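Local coordinates for protein L-iditol 2-dehydrogenase (Clostridium scindens, PDB 4OH1) that probably catalyses the NAD+-dependent oxidation of a sugar alcohol such as L-iditol, as a zinc-containing member of the alcohol dehydrogenase family, at residues A[153-158]-A[318-323]; A[157-162]-A[190-195]; A[161-166]-A[306-311]; A[186-191]-A[342-347]. One frame throughout, in Å; residues are numbered along the deposited sequence.

Contact 1. Residues A[153-158]-A[318-323]. With ZN (zinc ion), chain B.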
loop_
_atom_site.group_PDB
_atom_site.type_symbol
_atom_site.label_atom_id
_atom_site.label_comp_id
_atom_site.label_asym_id
_atom_site.label_seq_id
_atom_site.Cartn_x
_atom_site.Cartn_y
_atom_site.Cartn_z
ATOM N N TYR A 153 23.884 13.346 14.839
ATOM C CA TYR A 153 23.767 11.967 14.288
ATOM C C TYR A 153 23.757 10.900 15.348
ATOM O O TYR A 153 23.420 9.770 15.076
ATOM C CB TYR A 153 24.840 11.690 13.223
ATOM C CG TYR A 153 24.567 12.424 11.909
ATOM C CD1 TYR A 153 24.884 13.744 11.765
ATOM C CD2 TYR A 153 23.986 11.776 10.830
ATOM C CE1 TYR A 153 24.602 14.417 10.590
ATOM C CE2 TYR A 153 23.763 12.425 9.647
ATOM C CZ TYR A 153 24.059 13.749 9.538
ATOM O OH TYR A 153 23.790 14.409 8.373
ATOM N N ALA A 154 24.148 11.243 16.565
ATOM C CA ALA A 154 23.931 10.349 17.676
ATOM C C ALA A 154 22.432 10.002 17.834
ATOM O O ALA A 154 22.077 9.021 18.470
ATOM C CB ALA A 154 24.412 10.988 18.947
ATOM N N LEU A 155 21.556 10.849 17.316
ATOM C CA LEU A 155 20.110 10.584 17.422
ATOM C C LEU A 155 19.577 9.812 16.258
ATOM O O LEU A 155 18.370 9.691 16.162
ATOM C CB LEU A 155 19.294 11.871 17.612
ATOM C CG LEU A 155 19.237 12.187 19.110
ATOM C CD1 LEU A 155 20.614 12.261 19.792
ATOM C CD2 LEU A 155 18.572 13.520 19.209
ATOM N N VAL A 156 20.427 9.260 15.393
ATOM C CA VAL A 156 19.930 8.450 14.291
ATOM C C VAL A 156 19.040 7.311 14.696
ATOM O O VAL A 156 17.997 7.040 14.003
ATOM C CB VAL A 156 21.043 7.946 13.355
ATOM C CG1 VAL A 156 20.556 6.858 12.436
ATOM C CG2 VAL A 156 21.568 9.090 12.495
ATOM N N GLU A 157 19.369 6.618 15.776
ATOM C CA GLU A 157 18.604 5.409 16.113
ATOM C C GLU A 157 17.223 5.794 16.642
ATOM O O GLU A 157 16.228 5.209 16.244
ATOM C CB GLU A 157 19.328 4.478 17.093
ATOM C CG GLU A 157 18.548 3.147 17.430
ATOM C CD GLU A 157 17.495 3.329 18.501
ATOM O OE1 GLU A 157 17.621 4.307 19.270
ATOM O OE2 GLU A 157 16.498 2.562 18.556
ATOM N N PRO A 158 17.144 6.746 17.553
ATOM C CA PRO A 158 15.782 7.064 17.959
ATOM C C PRO A 158 14.925 7.662 16.823
ATOM O O PRO A 158 13.727 7.397 16.784
ATOM C CB PRO A 158 15.953 8.033 19.109
ATOM C CG PRO A 158 17.312 8.471 19.071
ATOM C CD PRO A 158 18.113 7.377 18.422
ATOM N N SER A 318 18.222 21.270 17.809
ATOM C CA SER A 318 18.514 22.277 18.832
ATOM C C SER A 318 17.282 22.411 19.716
ATOM O O SER A 318 17.330 22.979 20.734
ATOM C CB SER A 318 18.794 23.599 18.173
ATOM O OG SER A 318 17.604 24.125 17.575
ATOM N N LYS A 319 16.180 21.802 19.331
ATOM C CA LYS A 319 14.956 21.855 20.090
ATOM C C LYS A 319 14.638 20.551 20.796
ATOM O O LYS A 319 13.553 20.374 21.329
ATOM C CB LYS A 319 13.852 22.100 19.064
ATOM C CG LYS A 319 14.032 23.458 18.404
ATOM C CD LYS A 319 12.917 23.771 17.462
ATOM C CE LYS A 319 13.082 25.116 16.843
ATOM N NZ LYS A 319 12.358 25.028 15.548
ATOM N N ILE A 320 15.591 19.630 20.788
ATOM C CA ILE A 320 15.373 18.298 21.272
ATOM C C ILE A 320 16.500 17.893 22.190
ATOM O O ILE A 320 16.253 17.464 23.327
ATOM C CB ILE A 320 15.270 17.341 20.087
ATOM C CG1 ILE A 320 14.039 17.719 19.226
ATOM C CG2 ILE A 320 15.186 15.898 20.568
ATOM C CD1 ILE A 320 13.783 16.806 18.010
ATOM N N ILE A 321 17.740 18.036 21.711
ATOM C CA ILE A 321 18.885 17.786 22.555
ATOM C C ILE A 321 19.002 18.947 23.469
ATOM O O ILE A 321 19.357 20.003 23.041
ATOM C CB ILE A 321 20.176 17.653 21.801
ATOM C CG1 ILE A 321 20.100 16.464 20.861
ATOM C CG2 ILE A 321 21.291 17.408 22.819
ATOM C CD1 ILE A 321 21.162 16.444 19.742
ATOM N N GLN A 322 18.691 18.756 24.733
ATOM C CA GLN A 322 18.654 19.890 25.643
ATOM C C GLN A 322 19.800 19.885 26.606
ATOM O O GLN A 322 19.961 20.845 27.298
ATOM C CB GLN A 322 17.372 19.883 26.452
ATOM C CG GLN A 322 16.165 19.832 25.565
ATOM C CD GLN A 322 14.924 20.245 26.253
ATOM O OE1 GLN A 322 14.256 19.448 26.936
ATOM N NE2 GLN A 322 14.533 21.484 26.014
ATOM N N LYS A 323 20.593 18.824 26.671
ATOM C CA LYS A 323 21.756 18.809 27.562
ATOM C C LYS A 323 22.858 18.015 26.921
ATOM O O LYS A 323 22.588 16.958 26.381
ATOM C CB LYS A 323 21.432 18.051 28.855
ATOM C CG LYS A 323 20.709 18.823 29.861
ATOM C CD LYS A 323 21.671 19.684 30.629
ATOM C CE LYS A 323 20.914 20.546 31.597
ATOM N NZ LYS A 323 21.951 21.274 32.333
HETATM ZN ZN ZN B . 16.923 4.459 21.242
HETATM O O HOH W 1 15.573 2.532 20.834
HETATM O O HOH W 2 14.690 5.253 20.920
#
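Leu155 meets Ile321 through a single methyl, and this apolar touch carries most of the contact. CD2 of Leu155 lies 3.7 Å from CG1 of Ile321 and 3.9 Å from CD1 of Ile321, so one branch of the leucine rests against the longer arm of the isoleucine and the two side chains cross at a slant. With CG1 of Ile321 beside the backbone N and anti to the carbonyl carbon (chi1 -62°), that arm is turned to Leu155. Ile320 is a looser neighbour, its CG2 4.4 Å from CD2 of Leu155, and its side chain also packs on helix 184-194. Val346 of the adjacent strand touches both Leu155 and Ile321. All three residues that meet here are buried.

A backbone hydrogen bond is the second kind of interaction. A type I turn from Tyr153 to Val156 is closed by Val156 N on Tyr153 O, and Leu155, within this turn, occupies the N-cap position of helix 156-168.

Metal binding is the third kind, and it begins two residues further on. OE1 of Glu157 binds zinc at 2.1 Å whereas OE2 of Glu157 stays 3.3 Å from the metal, so the carboxylate is monodentate. OE2 of Glu157 instead accepts a hydrogen bond from water 1, itself a zinc ligand, at a short 2.5 Å. His74, Glu75 and Cys46, the last oxidised to cysteinesulfonic acid, complete the protein ligands. The start of a helix that offers a glutamate to zinc while its N-cap residue packs on a strand belongs to the catalytic-zinc region of medium-chain alcohol dehydrogenases.

Contact 2. Residues A[157-162]-A[190-195]. With ZN (zinc ion), chain B.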
loop_
_atom_site.group_PDB
_atom_site.type_symbol
_atom_site.label_atom_id
_atom_site.label_comp_id
_atom_site.label_asym_id
_atom_site.label_seq_id
_atom_site.Cartn_x
_atom_site.Cartn_y
_atom_site.Cartn_z
ATOM N N GLU A 157 19.369 6.618 15.776
ATOM C CA GLU A 157 18.604 5.409 16.113
ATOM C C GLU A 157 17.223 5.794 16.642
ATOM O O GLU A 157 16.228 5.209 16.244
ATOM C CB GLU A 157 19.328 4.478 17.093
ATOM C CG GLU A 157 18.548 3.147 17.430
ATOM C CD GLU A 157 17.495 3.329 18.501
ATOM O OE1 GLU A 157 17.621 4.307 19.270
ATOM O OE2 GLU A 157 16.498 2.562 18.556
ATOM N N PRO A 158 17.144 6.746 17.553
ATOM C CA PRO A 158 15.782 7.064 17.959
ATOM C C PRO A 158 14.925 7.662 16.823
ATOM O O PRO A 158 13.727 7.397 16.784
ATOM C CB PRO A 158 15.953 8.033 19.109
ATOM C CG PRO A 158 17.312 8.471 19.071
ATOM C CD PRO A 158 18.113 7.377 18.422
ATOM N N LEU A 159 15.535 8.400 15.897
ATOM C CA LEU A 159 14.815 8.852 14.687
ATOM C C LEU A 159 14.271 7.686 13.894
ATOM O O LEU A 159 13.155 7.783 13.381
ATOM C CB LEU A 159 15.647 9.765 13.827
ATOM C CG LEU A 159 14.930 10.558 12.740
ATOM C CD1 LEU A 159 13.906 11.590 13.372
ATOM C CD2 LEU A 159 15.939 11.296 11.956
ATOM N N THR A 160 14.992 6.561 13.804
ATOM C CA THR A 160 14.397 5.407 13.155
ATOM C C THR A 160 13.115 4.898 13.822
ATOM O O THR A 160 12.246 4.342 13.159
ATOM C CB THR A 160 15.337 4.189 13.055
ATOM O OG1 THR A 160 15.612 3.662 14.372
ATOM C CG2 THR A 160 16.661 4.539 12.336
ATOM N N VAL A 161 13.064 4.937 15.149
ATOM C CA VAL A 161 11.884 4.560 15.863
ATOM C C VAL A 161 10.735 5.540 15.589
ATOM O O VAL A 161 9.605 5.173 15.368
ATOM C CB VAL A 161 12.164 4.514 17.381
ATOM C CG1 VAL A 161 10.871 4.253 18.126
ATOM C CG2 VAL A 161 13.143 3.395 17.713
ATOM N N ALA A 162 11.051 6.815 15.593
ATOM C CA ALA A 162 10.085 7.800 15.284
ATOM C C ALA A 162 9.599 7.689 13.840
ATOM O O ALA A 162 8.373 7.794 13.599
ATOM C CB ALA A 162 10.657 9.157 15.567
ATOM N N VAL A 190 6.755 15.280 16.343
ATOM C CA VAL A 190 6.194 16.560 15.966
ATOM C C VAL A 190 6.840 17.004 14.645
ATOM O O VAL A 190 6.148 17.376 13.672
ATOM C CB VAL A 190 6.350 17.649 17.033
ATOM C CG1 VAL A 190 6.027 19.003 16.481
ATOM C CG2 VAL A 190 5.430 17.372 18.234
ATOM N N GLN A 191 8.161 16.975 14.593
ATOM C CA GLN A 191 8.885 17.425 13.407
ATOM C C GLN A 191 8.562 16.563 12.204
ATOM O O GLN A 191 8.394 17.088 11.098
ATOM C CB GLN A 191 10.374 17.495 13.656
ATOM C CG GLN A 191 10.734 18.598 14.673
ATOM C CD GLN A 191 12.200 18.964 14.722
ATOM O OE1 GLN A 191 12.904 18.834 13.729
ATOM N NE2 GLN A 191 12.645 19.506 15.855
ATOM N N LEU A 192 8.472 15.258 12.416
ATOM C CA LEU A 192 8.158 14.346 11.354
ATOM C C LEU A 192 6.725 14.434 10.904
ATOM O O LEU A 192 6.455 14.165 9.717
ATOM C CB LEU A 192 8.461 12.889 11.740
ATOM C CG LEU A 192 9.919 12.488 11.871
ATOM C CD1 LEU A 192 9.978 11.116 12.378
ATOM C CD2 LEU A 192 10.684 12.607 10.561
ATOM N N ALA A 193 5.808 14.763 11.814
ATOM C CA ALA A 193 4.413 14.957 11.415
ATOM C C ALA A 193 4.355 16.183 10.517
ATOM O O ALA A 193 3.683 16.132 9.516
ATOM C CB ALA A 193 3.481 15.122 12.583
ATOM N N ARG A 194 5.106 17.249 10.819
ATOM C CA ARG A 194 5.126 18.355 9.916
ATOM C C ARG A 194 5.638 17.980 8.525
ATOM O O ARG A 194 5.084 18.440 7.506
ATOM C CB ARG A 194 6.014 19.473 10.427
ATOM C CG ARG A 194 5.411 20.249 11.538
ATOM C CD ARG A 194 4.641 21.415 10.942
ATOM N NE ARG A 194 4.029 22.268 11.940
ATOM C CZ ARG A 194 3.350 23.376 11.662
ATOM N NH1 ARG A 194 3.199 23.795 10.404
ATOM N NH2 ARG A 194 2.818 24.072 12.648
ATOM N N LEU A 195 6.665 17.134 8.505
ATOM C CA LEU A 195 7.377 16.764 7.272
ATOM C C LEU A 195 6.660 15.635 6.589
ATOM O O LEU A 195 7.151 15.118 5.609
ATOM C CB LEU A 195 8.833 16.324 7.534
ATOM C CG LEU A 195 9.699 17.469 8.034
ATOM C CD1 LEU A 195 10.911 16.916 8.722
ATOM C CD2 LEU A 195 10.119 18.330 6.885
HETATM ZN ZN ZN B . 16.923 4.459 21.242
HETATM O O HOH W 1 15.573 2.532 20.834
HETATM O O HOH W 2 14.690 5.253 20.920
#
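Two helices of the zinc-containing alcohol dehydrogenase fold pack here: helix 156-168, which starts at the zinc site, and helix 184-194, which follows the first strand of the parallel nucleotide-binding-type sheet in a manner consistent with a Rossmann strand-turn-helix. The joint is wholly apolar and converges on one methyl group. CD1 of Leu192 lies 3.7 Å from C of Ala162 and 3.8 Å from CB of Ala162, so it rests on backbone as well as on the small side chain. A second leucine closes in beside it, with CD1 of Leu159 4.1 Å from CD1 of Leu192. For Leu159 the approach depends on its torsion: CG stands anti to the backbone N (chi1 -166°), which carries the branch over to Leu192 although CB itself is not aimed at the other helix. Ala162 and Leu192 also have the nearest CA atoms of the two segments, as expected where a short side chain permits close backbones. Leu192 also takes part in the assembly: its backbone O is hydrogen-bonded to Tyr173 OH of the second subunit. Within helix 156-168, Thr160 OG1 donates to O of Glu157 at a short 2.5 Å, in the carbonyl plane on a lone pair, at a C=O...donor angle of 138°.

Contact 3. Residues A[161-166]-A[306-311]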
loop_
_atom_site.group_PDB
_atom_site.type_symbol
_atom_site.label_atom_id
_atom_site.label_comp_id
_atom_site.label_asym_id
_atom_site.label_seq_id
_atom_site.Cartn_x
_atom_site.Cartn_y
_atom_site.Cartn_z
ATOM N N VAL A 161 13.064 4.937 15.149
ATOM C CA VAL A 161 11.884 4.560 15.863
ATOM C C VAL A 161 10.735 5.540 15.589
ATOM O O VAL A 161 9.605 5.173 15.368
ATOM C CB VAL A 161 12.164 4.514 17.381
ATOM C CG1 VAL A 161 10.871 4.253 18.126
ATOM C CG2 VAL A 161 13.143 3.395 17.713
ATOM N N ALA A 162 11.051 6.815 15.593
ATOM C CA ALA A 162 10.085 7.800 15.284
ATOM C C ALA A 162 9.599 7.689 13.840
ATOM O O ALA A 162 8.373 7.794 13.599
ATOM C CB ALA A 162 10.657 9.157 15.567
ATOM N N LEU A 163 10.514 7.449 12.894
ATOM C CA LEU A 163 10.129 7.271 11.509
ATOM C C LEU A 163 9.228 6.073 11.333
ATOM O O LEU A 163 8.256 6.161 10.591
ATOM C CB LEU A 163 11.347 7.110 10.577
ATOM C CG LEU A 163 12.077 8.397 10.260
ATOM C CD1 LEU A 163 13.484 8.105 9.842
ATOM C CD2 LEU A 163 11.418 9.139 9.154
ATOM N N SER A 164 9.528 4.956 11.979
ATOM C CA SER A 164 8.681 3.774 11.836
ATOM C C SER A 164 7.275 3.942 12.382
ATOM O O SER A 164 6.340 3.400 11.840
ATOM C CB SER A 164 9.256 2.576 12.588
ATOM O OG SER A 164 10.564 2.385 12.132
ATOM N N SER A 165 7.182 4.602 13.513
ATOM C CA SER A 165 5.937 4.882 14.156
ATOM C C SER A 165 5.125 5.855 13.299
ATOM O O SER A 165 3.947 5.629 13.068
ATOM C CB SER A 165 6.212 5.481 15.560
ATOM O OG SER A 165 6.860 4.472 16.352
ATOM N N ALA A 166 5.750 6.883 12.760
ATOM C CA ALA A 166 5.031 7.814 11.897
ATOM C C ALA A 166 4.501 7.124 10.677
ATOM O O ALA A 166 3.366 7.347 10.282
ATOM C CB ALA A 166 5.868 9.003 11.494
ATOM N N PRO A 306 19.448 4.097 6.737
ATOM C CA PRO A 306 19.859 5.019 5.665
ATOM C C PRO A 306 18.901 6.221 5.558
ATOM O O PRO A 306 19.359 7.396 5.512
ATOM C CB PRO A 306 19.862 4.125 4.416
ATOM C CG PRO A 306 20.146 2.754 4.996
ATOM C CD PRO A 306 19.340 2.715 6.238
ATOM N N LYS A 307 17.605 5.919 5.627
ATOM C CA LYS A 307 16.523 6.937 5.646
ATOM C C LYS A 307 16.697 7.973 6.743
ATOM O O LYS A 307 16.692 9.216 6.556
ATOM C CB LYS A 307 15.184 6.205 5.746
ATOM C CG LYS A 307 13.972 7.115 5.677
ATOM C CD LYS A 307 12.721 6.433 6.053
ATOM C CE LYS A 307 12.356 5.347 5.088
ATOM N NZ LYS A 307 11.348 4.504 5.711
ATOM N N SER A 308 16.899 7.462 7.914
ATOM C CA SER A 308 17.102 8.314 9.058
ATOM C C SER A 308 18.309 9.195 8.915
ATOM O O SER A 308 18.304 10.409 9.246
ATOM C CB SER A 308 17.216 7.419 10.291
ATOM O OG SER A 308 17.457 8.194 11.437
ATOM N N ILE A 309 19.384 8.607 8.421
ATOM C CA ILE A 309 20.584 9.386 8.157
ATOM C C ILE A 309 20.300 10.474 7.151
ATOM O O ILE A 309 20.731 11.619 7.346
ATOM C CB ILE A 309 21.693 8.459 7.695
ATOM C CG1 ILE A 309 22.162 7.611 8.882
ATOM C CG2 ILE A 309 22.807 9.234 7.115
ATOM C CD1 ILE A 309 23.060 6.458 8.525
ATOM N N ARG A 310 19.503 10.175 6.113
ATOM C CA ARG A 310 19.135 11.236 5.124
ATOM C C ARG A 310 18.251 12.349 5.684
ATOM O O ARG A 310 18.315 13.475 5.212
ATOM C CB ARG A 310 18.499 10.650 3.905
ATOM C CG ARG A 310 19.470 9.859 3.077
ATOM C CD ARG A 310 18.872 9.527 1.731
ATOM N NE ARG A 310 17.744 8.620 1.823
ATOM C CZ ARG A 310 17.860 7.305 1.913
ATOM N NH1 ARG A 310 19.065 6.765 1.914
ATOM N NH2 ARG A 310 16.798 6.516 1.987
HETATM N N MSE A 311 17.466 12.037 6.716
HETATM C CA MSE A 311 16.558 13.003 7.359
HETATM C C MSE A 311 17.220 13.964 8.343
HETATM O O MSE A 311 16.730 15.075 8.640
HETATM C CB MSE A 311 15.498 12.264 8.122
HETATM C CG MSE A 311 14.524 11.528 7.234
HETATM SE SE MSE A 311 13.520 12.744 6.026
HETATM C CE MSE A 311 12.604 14.007 7.220
#
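Leu163 projects from helix 156-168 onto helix 305-311 in a near-perpendicular helix-helix packing, the axes of the short segments 10.4 Å apart at their closest and 104° between their directions. Helix 305-311 comes after the last strand of the parallel, Rossmann-type sheet, so this crossing joins the segment following that sheet to the long helix that begins at the zinc site. From CB, which points at the other helix, the chain turns so that CG is beside the backbone N and anti to the carbonyl carbon (chi1 -77°). The fork at CG then sends its two methyls to different residues. CD1 of Leu163 settles against CA and CB of Ser308, at 3.7 and 3.8 Å, and also comes within 4.2 Å of CD of Lys307. CD2 of Leu163 goes the other way, 4.4 Å from CG of Met311, which is present as selenomethionine.

The polar ends of the touched residues are engaged elsewhere. Ser308 OG is hydrogen-bonded to Val156 O at the start of the same long helix, a second tie between the two helices, while Lys307 NZ forms a salt bridge with Glu167 and a hydrogen bond with Gln304. Tyr173 of the second subunit packs on Leu163, so the packing around Leu163 extends to the subunit boundary. On the far side of helix 156-168, Val161 O accepts from both Ser165 N and Ser165 OG, the two donors reaching it from opposite faces of the carbonyl plane, with OG of Ser165 3.0 Å from O of Val161.

Contact 4. Residues A[186-191]-A[342-347]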
loop_
_atom_site.group_PDB
_atom_site.type_symbol
_atom_site.label_atom_id
_atom_site.label_comp_id
_atom_site.label_asym_id
_atom_site.label_seq_id
_atom_site.Cartn_x
_atom_site.Cartn_y
_atom_site.Cartn_z
ATOM N N GLY A 186 8.665 12.131 21.192
ATOM C CA GLY A 186 7.565 13.030 20.962
ATOM C C GLY A 186 7.938 14.212 20.103
ATOM O O GLY A 186 7.209 14.546 19.178
HETATM N N MSE A 187 9.064 14.857 20.416
HETATM C CA MSE A 187 9.484 16.048 19.706
HETATM C C MSE A 187 9.895 15.645 18.300
HETATM O O MSE A 187 9.586 16.307 17.332
HETATM C CB MSE A 187 10.644 16.729 20.406
HETATM C CG MSE A 187 10.315 17.316 21.774
HETATM SE SE MSE A 187 8.696 18.469 21.742
HETATM C CE MSE A 187 7.309 17.167 22.179
HETATM N N MSE A 188 10.541 14.519 18.146
HETATM C CA MSE A 188 10.861 14.050 16.793
HETATM C C MSE A 188 9.592 13.738 15.962
HETATM O O MSE A 188 9.573 14.004 14.773
HETATM C CB MSE A 188 11.729 12.795 16.834
HETATM C CG MSE A 188 13.046 13.048 17.519
HETATM SE SE MSE A 188 14.300 11.504 17.545
HETATM C CE MSE A 188 14.803 11.754 19.450
ATOM N N LEU A 189 8.582 13.133 16.582
ATOM C CA LEU A 189 7.294 12.917 15.910
ATOM C C LEU A 189 6.619 14.256 15.531
ATOM O O LEU A 189 5.992 14.359 14.497
ATOM C CB LEU A 189 6.375 12.089 16.760
ATOM C CG LEU A 189 6.816 10.624 16.832
ATOM C CD1 LEU A 189 6.019 9.928 17.919
ATOM C CD2 LEU A 189 6.648 9.924 15.482
ATOM N N VAL A 190 6.755 15.280 16.343
ATOM C CA VAL A 190 6.194 16.560 15.966
ATOM C C VAL A 190 6.840 17.004 14.645
ATOM O O VAL A 190 6.148 17.376 13.672
ATOM C CB VAL A 190 6.350 17.649 17.033
ATOM C CG1 VAL A 190 6.027 19.003 16.481
ATOM C CG2 VAL A 190 5.430 17.372 18.234
ATOM N N GLN A 191 8.161 16.975 14.593
ATOM C CA GLN A 191 8.885 17.425 13.407
ATOM C C GLN A 191 8.562 16.563 12.204
ATOM O O GLN A 191 8.394 17.088 11.098
ATOM C CB GLN A 191 10.374 17.495 13.656
ATOM C CG GLN A 191 10.734 18.598 14.673
ATOM C CD GLN A 191 12.200 18.964 14.722
ATOM O OE1 GLN A 191 12.904 18.834 13.729
ATOM N NE2 GLN A 191 12.645 19.506 15.855
ATOM N N TYR A 342 14.229 16.622 30.755
ATOM C CA TYR A 342 14.849 16.961 29.450
ATOM C C TYR A 342 14.411 16.026 28.360
ATOM O O TYR A 342 14.167 14.837 28.621
ATOM C CB TYR A 342 16.383 16.980 29.536
ATOM C CG TYR A 342 16.851 17.896 30.615
ATOM C CD1 TYR A 342 16.838 19.266 30.428
ATOM C CD2 TYR A 342 17.251 17.395 31.851
ATOM C CE1 TYR A 342 17.259 20.132 31.430
ATOM C CE2 TYR A 342 17.660 18.255 32.877
ATOM C CZ TYR A 342 17.650 19.619 32.659
ATOM O OH TYR A 342 18.040 20.464 33.654
ATOM N N ALA A 343 14.326 16.542 27.126
ATOM C CA ALA A 343 13.865 15.708 26.044
ATOM C C ALA A 343 14.931 14.659 25.687
ATOM O O ALA A 343 14.648 13.475 25.677
ATOM C CB ALA A 343 13.464 16.545 24.826
ATOM N N LYS A 344 16.142 15.103 25.374
ATOM C CA LYS A 344 17.268 14.203 25.090
ATOM C C LYS A 344 18.549 14.785 25.687
ATOM O O LYS A 344 18.787 16.009 25.636
ATOM C CB LYS A 344 17.517 13.979 23.578
ATOM C CG LYS A 344 16.542 13.061 22.866
ATOM C CD LYS A 344 16.508 11.646 23.399
ATOM C CE LYS A 344 17.423 10.724 22.668
ATOM N NZ LYS A 344 17.174 9.306 23.080
ATOM N N ILE A 345 19.351 13.874 26.234
ATOM C CA ILE A 345 20.661 14.181 26.785
ATOM C C ILE A 345 21.738 13.447 26.013
ATOM O O ILE A 345 21.603 12.250 25.746
ATOM C CB ILE A 345 20.735 13.744 28.228
ATOM C CG1 ILE A 345 19.662 14.454 29.060
ATOM C CG2 ILE A 345 22.116 14.062 28.817
ATOM C CD1 ILE A 345 19.270 13.679 30.341
ATOM N N VAL A 346 22.808 14.171 25.638
ATOM C CA VAL A 346 23.946 13.520 25.001
ATOM C C VAL A 346 25.196 13.635 25.829
ATOM O O VAL A 346 25.428 14.639 26.510
ATOM C CB VAL A 346 24.279 14.032 23.557
ATOM C CG1 VAL A 346 23.168 13.714 22.661
ATOM C CG2 VAL A 346 24.556 15.542 23.528
ATOM N N ILE A 347 26.021 12.604 25.701
ATOM C CA ILE A 347 27.305 12.562 26.344
ATOM C C ILE A 347 28.432 12.590 25.331
ATOM O O ILE A 347 28.469 11.776 24.436
ATOM C CB ILE A 347 27.437 11.306 27.176
ATOM C CG1 ILE A 347 26.375 11.303 28.260
ATOM C CG2 ILE A 347 28.847 11.254 27.807
ATOM C CD1 ILE A 347 26.381 10.076 29.139
#
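Met188, present as selenomethionine, lays its terminal methyl over the aliphatic part of Lys344, with CE of Met188 4.0 Å from CG of Lys344 and the two side chains crossing at about a right angle. CB of Met188 does not face the strand; a bend at the far end of the chain (chi3 -136°) swings CE across to it. CG of Lys344 is set by chi1 (-75°), beside the backbone N; the bends at chi2 and chi3 then carry the amino end elsewhere. NZ of Lys344 makes a salt bridge with Glu75, a zinc ligand, and a hydrogen bond with Ile45 O. The lysine thus probably helps position a first-shell glutamate from the second shell, its side chain lying about 5 Å from the metal.

A looser apolar touch lies beside this one, between CG of Met187, also selenomethionine, and CB of Ala343, 4.5 Å apart. The consecutive methionines thus meet consecutive residues, Ala343 just before the strand and Lys344 at its first position.

Around this pair, Pro158 of helix 156-168 packs on both Met188 and Lys344, and so touches both segments. Strand 344-348 runs parallel to strand 321-326 and antiparallel to strand 35-44, placing helix 184-194 beside the beginning of an interior strand of the mixed sheet of the catalytic domain.

Followed from the N terminus, helix 156-168 and its approach begin three of the loops. Contact 2 closes the shortest, reaching helix 184-194 after 27 residues; contact 3 spans the parallel sheet to helix 305-311; contact 1 returns to strand 321-326, so contact 3 nests inside its loop. Contact 4 begins where contact 2 ends on helix 184-194 and runs on to strand 344-348, crossing contacts 1 and 3. Contacts 1 and 4 reach neighbouring parallel strands of one mixed sheet, whereas contacts 2 and 3 lie beside each other at the second subunit. Together they join the zinc-site helix, the nucleotide-binding-type domain and the C-terminal strands.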